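Local coordinates for nucleoprotein (Rift valley fever virus, PDB 3OV9) that encapsidates the viral genomic RNA, shielding it from nucleases and assembling through its N-terminal arm into ring-shaped hexamers, at the interface of chains A and B. Residues are numbered along the deposited sequence; one frame, centred on the assembly and turned at random. Chains: chain A/B, Nucleoprotein.

The interface of chains A and B. Residues chain A 14-16, 21, 24; chain B 55, 59, 114, 118, 121-122.
The indole N-H of B:Trp114 reaches the backbone carbonyl of A:Ala15, NE1 to O 3.2 Å, in the arm-exchange interface of the phlebovirus nucleoprotein ring, where the N-terminal arm of one subunit, within the segment essential for oligomerization, lies on the helical body of its neighbour. The bond is fairly straight, 161° at the hydrogen; the oxygen lies at the indole edge, in the ring plane, whereas NE1 sits above the carbonyl plane. CG of B:Trp114 is anti to its backbone N (chi1 -165°), which directs the indole from helix 112-122 toward the linker between arm helices 4-13 and 18-28. The next residue, A:Val16, spreads its two methyls along this helix: CG2 covers the face of the five-membered ring, 4.0 Å from its centroid, while CG1 rests on CA of B:Ala118, one turn on. A:Ile21 divides its branches likewise. Its CD1 meets the six-membered end of the indole tip to tip, 3.9 Å from CH2, and CG2 packs between B:Leu122 CD2 (3.6 Å) and B:Val121 CG1. From the same arm helix A:Trp24 turns the rim of its benzene ring to helix 50-63, with CH2 3.7 Å from CE of B:Lys55 and CE3 beside CG2 of B:Val59. Within chain B, B:Lys55 also backs the indole, its CG near the rim of the B:Trp114 face opposite A:Val16, and may steady it; a bend at chi3 (-56°) carries NZ to a water, 2.9 Å away, that lies 2.6 Å from O of A:Ala15.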
# COMPACT_ATOMS: atom_id res chain seq x y z
N GLN A 14 26.50 42.10 -19.14
CA GLN A 14 27.61 41.31 -19.69
C GLN A 14 27.13 40.37 -20.80
O GLN A 14 25.94 40.06 -20.91
CB GLN A 14 28.35 40.55 -18.58
CG GLN A 14 29.22 41.48 -17.73
CD GLN A 14 29.79 40.82 -16.49
OE1 GLN A 14 30.00 39.60 -16.44
NE2 GLN A 14 30.04 41.62 -15.46
N ALA A 15 28.07 39.95 -21.64
CA ALA A 15 27.76 39.14 -22.82
C ALA A 15 27.07 37.82 -22.48
O ALA A 15 27.47 37.12 -21.55
CB ALA A 15 29.02 38.89 -23.64
N VAL A 16 26.03 37.52 -23.25
CA VAL A 16 25.40 36.21 -23.24
C VAL A 16 25.90 35.53 -24.51
O VAL A 16 25.22 35.50 -25.54
CB VAL A 16 23.86 36.33 -23.20
CG1 VAL A 16 23.21 34.96 -23.11
CG2 VAL A 16 23.43 37.17 -22.01
N ILE A 21 28.57 29.71 -23.90
CA ILE A 21 27.54 29.01 -23.14
C ILE A 21 27.36 27.57 -23.63
O ILE A 21 27.22 26.65 -22.82
CB ILE A 21 26.19 29.79 -23.14
CG1 ILE A 21 26.32 31.05 -22.29
CG2 ILE A 21 25.05 28.92 -22.63
CD1 ILE A 21 25.30 32.12 -22.61
N TRP A 24 30.00 25.35 -22.26
CA TRP A 24 29.68 24.98 -20.88
C TRP A 24 28.62 23.88 -20.84
O TRP A 24 28.73 22.93 -20.06
CB TRP A 24 29.23 26.19 -20.06
CG TRP A 24 30.34 27.14 -19.70
CD1 TRP A 24 31.65 26.84 -19.47
CD2 TRP A 24 30.22 28.56 -19.51
NE1 TRP A 24 32.36 27.98 -19.16
CE2 TRP A 24 31.50 29.05 -19.18
CE3 TRP A 24 29.15 29.47 -19.60
CZ2 TRP A 24 31.75 30.40 -18.94
CZ3 TRP A 24 29.40 30.82 -19.35
CH2 TRP A 24 30.69 31.27 -19.02
N LYS B 55 28.12 32.55 -13.98
CA LYS B 55 27.61 32.19 -15.29
C LYS B 55 27.60 30.67 -15.47
O LYS B 55 26.60 30.11 -15.93
CB LYS B 55 28.42 32.87 -16.41
CG LYS B 55 28.15 34.36 -16.52
CD LYS B 55 28.83 34.96 -17.73
CE LYS B 55 30.32 34.69 -17.71
NZ LYS B 55 31.03 35.35 -18.83
N VAL B 59 24.28 28.09 -15.94
CA VAL B 59 24.19 27.04 -16.95
C VAL B 59 23.94 25.67 -16.31
O VAL B 59 23.12 24.89 -16.80
CB VAL B 59 25.45 27.00 -17.86
CG1 VAL B 59 25.42 25.80 -18.82
CG2 VAL B 59 25.56 28.30 -18.65
N TRP B 114 20.51 38.18 -16.35
CA TRP B 114 21.36 37.38 -17.22
C TRP B 114 20.73 36.01 -17.52
O TRP B 114 20.72 35.57 -18.66
CB TRP B 114 22.75 37.23 -16.59
CG TRP B 114 23.80 36.74 -17.55
CD1 TRP B 114 24.59 37.51 -18.35
CD2 TRP B 114 24.17 35.38 -17.81
NE1 TRP B 114 25.43 36.72 -19.10
CE2 TRP B 114 25.19 35.41 -18.79
CE3 TRP B 114 23.73 34.15 -17.32
CZ2 TRP B 114 25.78 34.24 -19.28
CZ3 TRP B 114 24.32 32.99 -17.80
CH2 TRP B 114 25.34 33.04 -18.77
N ALA B 118 20.00 34.07 -21.10
CA ALA B 118 20.66 32.80 -21.37
C ALA B 118 19.67 31.75 -21.87
O ALA B 118 20.03 30.87 -22.66
CB ALA B 118 21.40 32.30 -20.13
N VAL B 121 19.54 31.07 -25.59
CA VAL B 121 20.60 30.17 -26.03
C VAL B 121 20.35 28.73 -25.58
O VAL B 121 20.62 27.79 -26.32
CB VAL B 121 21.99 30.66 -25.53
CG1 VAL B 121 23.09 29.61 -25.78
CG2 VAL B 121 22.36 31.98 -26.19
N LEU B 122 19.80 28.58 -24.38
CA LEU B 122 19.72 27.27 -23.72
C LEU B 122 18.44 26.48 -24.00
O LEU B 122 18.31 25.33 -23.56
CB LEU B 122 19.92 27.42 -22.20
CG LEU B 122 21.31 27.85 -21.73
CD1 LEU B 122 21.32 28.27 -20.26
CD2 LEU B 122 22.32 26.74 -21.97
O HOH W 1 29.92 37.40 -20.62